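Local coordinates for Sn-glycerol-3-phosphate ABC transporter substrate-binding protein UspB (Mycobacterium tuberculosis, PDB 4MFI), which probably serves as the substrate-binding subunit of an ABC transporter for glycerophosphocholine, capturing the solute for uptake across the membrane, at residues R152-W164 / I279-L292. Sequence-based numbering, arbitrary orientation.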
# COMPACT_ATOMS: atom_id res chain seq x y z
N ARG A 152 5.47 4.52 0.07
CA ARG A 152 4.75 3.43 -0.59
C ARG A 152 5.30 2.06 -0.22
O ARG A 152 6.49 1.90 0.02
CB ARG A 152 4.78 3.63 -2.11
CG ARG A 152 4.35 5.05 -2.58
CD ARG A 152 2.97 5.49 -2.03
NE ARG A 152 2.02 4.40 -2.20
CZ ARG A 152 1.32 4.16 -3.30
NH1 ARG A 152 1.33 5.02 -4.32
NH2 ARG A 152 0.57 3.08 -3.36
N SER A 153 4.40 1.08 -0.20
CA SER A 153 4.72 -0.29 0.18
C SER A 153 3.97 -1.24 -0.74
O SER A 153 3.10 -0.81 -1.50
CB SER A 153 4.23 -0.53 1.60
OG SER A 153 2.83 -0.30 1.65
N THR A 154 4.30 -2.52 -0.66
CA THR A 154 3.50 -3.57 -1.28
C THR A 154 3.48 -4.77 -0.34
O THR A 154 4.27 -4.84 0.60
CB THR A 154 4.08 -4.08 -2.63
OG1 THR A 154 5.23 -4.89 -2.37
CG2 THR A 154 4.44 -2.93 -3.56
N PRO A 155 2.58 -5.73 -0.60
CA PRO A 155 2.74 -7.00 0.11
C PRO A 155 3.99 -7.75 -0.38
O PRO A 155 4.50 -7.50 -1.48
CB PRO A 155 1.47 -7.76 -0.27
CG PRO A 155 0.47 -6.69 -0.60
CD PRO A 155 1.30 -5.66 -1.32
N LEU A 156 4.47 -8.66 0.46
CA LEU A 156 5.65 -9.46 0.18
C LEU A 156 5.40 -10.84 0.78
O LEU A 156 4.73 -10.96 1.80
CB LEU A 156 6.86 -8.81 0.84
CG LEU A 156 8.24 -9.22 0.34
CD1 LEU A 156 8.38 -8.92 -1.14
CD2 LEU A 156 9.31 -8.50 1.15
N PHE A 157 5.92 -11.88 0.13
CA PHE A 157 5.76 -13.25 0.62
C PHE A 157 7.00 -13.65 1.41
O PHE A 157 8.09 -13.79 0.85
CB PHE A 157 5.52 -14.21 -0.56
CG PHE A 157 5.10 -15.60 -0.15
CD1 PHE A 157 6.04 -16.53 0.29
CD2 PHE A 157 3.77 -15.99 -0.24
CE1 PHE A 157 5.64 -17.82 0.68
CE2 PHE A 157 3.37 -17.27 0.13
CZ PHE A 157 4.30 -18.19 0.59
N TYR A 158 6.85 -13.79 2.72
CA TYR A 158 7.95 -14.15 3.60
C TYR A 158 7.93 -15.65 3.85
O TYR A 158 6.86 -16.23 4.08
CB TYR A 158 7.80 -13.42 4.94
CG TYR A 158 7.94 -11.92 4.86
CD1 TYR A 158 9.18 -11.31 5.04
CD2 TYR A 158 6.83 -11.09 4.63
CE1 TYR A 158 9.32 -9.94 5.00
CE2 TYR A 158 6.97 -9.70 4.57
CZ TYR A 158 8.23 -9.13 4.76
OH TYR A 158 8.40 -7.76 4.72
N TYR A 159 9.10 -16.29 3.83
CA TYR A 159 9.15 -17.72 4.11
C TYR A 159 10.34 -18.15 4.94
O TYR A 159 11.44 -17.60 4.82
CB TYR A 159 9.03 -18.56 2.82
CG TYR A 159 10.18 -18.49 1.84
CD1 TYR A 159 10.27 -17.45 0.90
CD2 TYR A 159 11.15 -19.48 1.80
CE1 TYR A 159 11.31 -17.41 -0.03
CE2 TYR A 159 12.19 -19.44 0.89
CZ TYR A 159 12.27 -18.40 -0.02
OH TYR A 159 13.31 -18.38 -0.93
N ASN A 160 10.09 -19.14 5.79
CA ASN A 160 11.07 -19.71 6.70
C ASN A 160 11.85 -20.79 5.95
O ASN A 160 11.28 -21.81 5.54
CB ASN A 160 10.29 -20.28 7.89
CG ASN A 160 11.17 -20.90 8.95
OD1 ASN A 160 12.10 -21.63 8.66
ND2 ASN A 160 10.82 -20.62 10.21
N LYS A 161 13.15 -20.57 5.76
CA LYS A 161 13.95 -21.49 4.94
C LYS A 161 14.15 -22.85 5.59
O LYS A 161 14.26 -23.85 4.89
CB LYS A 161 15.28 -20.86 4.54
CG LYS A 161 15.09 -19.69 3.60
CD LYS A 161 16.32 -19.46 2.76
CE LYS A 161 16.11 -18.29 1.82
NZ LYS A 161 17.26 -18.15 0.88
N ALA A 162 14.20 -22.90 6.92
CA ALA A 162 14.31 -24.18 7.60
C ALA A 162 13.07 -25.03 7.35
O ALA A 162 13.17 -26.24 7.12
CB ALA A 162 14.56 -24.00 9.09
N ALA A 163 11.89 -24.40 7.40
CA ALA A 163 10.65 -25.12 7.13
C ALA A 163 10.61 -25.58 5.68
O ALA A 163 10.24 -26.72 5.39
CB ALA A 163 9.43 -24.24 7.45
N TRP A 164 11.00 -24.69 4.76
CA TRP A 164 11.04 -25.02 3.33
C TRP A 164 11.94 -26.23 3.09
O TRP A 164 11.58 -27.14 2.35
CB TRP A 164 11.56 -23.81 2.54
CG TRP A 164 10.53 -23.09 1.71
CD1 TRP A 164 10.59 -22.84 0.37
CD2 TRP A 164 9.28 -22.51 2.16
NE1 TRP A 164 9.46 -22.16 -0.05
CE2 TRP A 164 8.65 -21.94 1.03
CE3 TRP A 164 8.64 -22.43 3.41
CZ2 TRP A 164 7.40 -21.31 1.11
CZ3 TRP A 164 7.40 -21.79 3.48
CH2 TRP A 164 6.80 -21.24 2.34
N ILE A 279 11.32 -7.74 10.78
CA ILE A 279 11.50 -9.18 10.69
C ILE A 279 12.99 -9.53 10.62
O ILE A 279 13.45 -10.46 11.28
CB ILE A 279 10.73 -9.75 9.48
CG1 ILE A 279 9.22 -9.59 9.70
CG2 ILE A 279 11.11 -11.20 9.24
CD1 ILE A 279 8.38 -9.82 8.46
N THR A 280 13.75 -8.76 9.84
CA THR A 280 15.18 -9.00 9.73
C THR A 280 15.87 -8.89 11.09
O THR A 280 16.74 -9.69 11.43
CB THR A 280 15.84 -8.02 8.74
OG1 THR A 280 15.20 -8.16 7.46
CG2 THR A 280 17.33 -8.32 8.59
N ALA A 281 15.45 -7.91 11.88
CA ALA A 281 16.06 -7.67 13.19
C ALA A 281 15.68 -8.72 14.24
O ALA A 281 16.43 -8.94 15.19
CB ALA A 281 15.71 -6.28 13.68
N SER A 282 14.52 -9.35 14.07
CA SER A 282 13.96 -10.24 15.09
C SER A 282 14.12 -11.73 14.79
O SER A 282 14.21 -12.54 15.71
CB SER A 282 12.47 -9.94 15.28
OG SER A 282 12.29 -8.72 15.97
N ALA A 283 14.14 -12.10 13.51
CA ALA A 283 14.17 -13.51 13.13
C ALA A 283 15.50 -14.17 13.48
O ALA A 283 16.57 -13.65 13.15
CB ALA A 283 13.88 -13.66 11.65
N ARG A 284 15.43 -15.33 14.12
CA ARG A 284 16.63 -16.07 14.50
C ARG A 284 16.76 -17.33 13.65
O ARG A 284 17.30 -18.35 14.10
CB ARG A 284 16.60 -16.41 15.99
CG ARG A 284 16.70 -15.20 16.90
CD ARG A 284 16.90 -15.66 18.35
NE ARG A 284 17.03 -14.57 19.30
CZ ARG A 284 18.17 -13.94 19.58
NH1 ARG A 284 19.30 -14.29 18.96
NH2 ARG A 284 18.19 -12.96 20.47
N PHE A 285 16.25 -17.25 12.43
CA PHE A 285 16.36 -18.32 11.45
C PHE A 285 16.55 -17.67 10.08
O PHE A 285 16.28 -16.48 9.92
CB PHE A 285 15.08 -19.18 11.45
CG PHE A 285 13.82 -18.38 11.24
CD1 PHE A 285 13.34 -18.15 9.97
CD2 PHE A 285 13.12 -17.88 12.32
CE1 PHE A 285 12.19 -17.41 9.77
CE2 PHE A 285 11.96 -17.13 12.13
CZ PHE A 285 11.50 -16.90 10.85
N ASP A 286 17.01 -18.45 9.11
CA ASP A 286 17.19 -17.94 7.75
C ASP A 286 15.82 -17.81 7.11
O ASP A 286 15.03 -18.76 7.14
CB ASP A 286 18.06 -18.92 6.95
CG ASP A 286 18.52 -18.35 5.63
OD1 ASP A 286 18.37 -17.13 5.40
OD2 ASP A 286 19.06 -19.13 4.82
N PHE A 287 15.53 -16.65 6.54
CA PHE A 287 14.27 -16.47 5.84
C PHE A 287 14.46 -15.87 4.46
O PHE A 287 15.46 -15.20 4.17
CB PHE A 287 13.27 -15.64 6.68
CG PHE A 287 13.58 -14.17 6.75
CD1 PHE A 287 14.47 -13.68 7.69
CD2 PHE A 287 12.96 -13.28 5.89
CE1 PHE A 287 14.76 -12.33 7.76
CE2 PHE A 287 13.24 -11.92 5.95
CZ PHE A 287 14.14 -11.44 6.89
N GLY A 288 13.49 -16.13 3.60
CA GLY A 288 13.46 -15.55 2.27
C GLY A 288 12.32 -14.57 2.10
O GLY A 288 11.33 -14.56 2.85
N ALA A 289 12.48 -13.71 1.11
CA ALA A 289 11.41 -12.85 0.64
C ALA A 289 11.19 -13.17 -0.83
O ALA A 289 12.15 -13.37 -1.57
CB ALA A 289 11.78 -11.39 0.81
N ALA A 290 9.92 -13.23 -1.23
CA ALA A 290 9.55 -13.55 -2.59
C ALA A 290 8.43 -12.62 -3.03
O ALA A 290 7.62 -12.17 -2.20
CB ALA A 290 9.08 -15.00 -2.68
N PRO A 291 8.36 -12.32 -4.33
CA PRO A 291 7.19 -11.60 -4.82
C PRO A 291 5.97 -12.49 -4.68
O PRO A 291 6.09 -13.73 -4.60
CB PRO A 291 7.51 -11.37 -6.30
CG PRO A 291 8.42 -12.48 -6.66
CD PRO A 291 9.25 -12.75 -5.43
N LEU A 292 4.79 -11.88 -4.62
CA LEU A 292 3.57 -12.67 -4.62
C LEU A 292 3.47 -13.42 -5.94
O LEU A 292 3.95 -12.94 -6.97
CB LEU A 292 2.35 -11.77 -4.41
CG LEU A 292 1.98 -11.42 -2.97
CD1 LEU A 292 3.10 -10.73 -2.19
CD2 LEU A 292 0.71 -10.59 -2.98
O HOH W 1 19.74 -18.78 2.15
O HOH W 2 18.90 -16.49 2.88
O HOH W 3 15.39 -20.93 8.52
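Asp286 O is gripped twice: Lys161 N reaches it at 3.0 Å, and a water that also accepts from Ala162 N donates to it, so the carbonyl ties the first turn of helix 161-166 to the start of strand 287-290. From there the two strands run antiparallel, with Tyr159 and Gly288 exchanging one pair of backbone hydrogen bonds and Phe157 and Ala290 the next. With Tyr159 CG set between its backbone N and carbonyl carbon (chi1 68°), the ring lies over Gly288, whose CA sits 3.9 Å from the ring centroid in a CH-pi contact. Tyr159 OH hydrogen-bonds to Asp171, which also forms a salt bridge with Lys161. Lys161 NZ stays 4.4 Å from Asp286 OD2, and two waters bridge the charges instead, one to each carboxylate oxygen. On the sheet face that carries Tyr158 and Asn160, the Asn160 amide lies flat on the Phe285 ring, planes 4° apart, with ND2 3.5 Å from CE1 of Phe285. Asn160 OD1, at the N-cap, accepts from Ala163 N. Farther along, Ile279 CD1 of helix 276-282 presses on one face of the Tyr158 ring, 3.7 Å from its centroid. Strand 287-290 thus pairs with the end of the long strand 144-160, which also pairs with strand 268-272, in an alpha/beta domain of this periplasmic-binding-protein fold, while helix 366-374 touches Ala289 and Pro291.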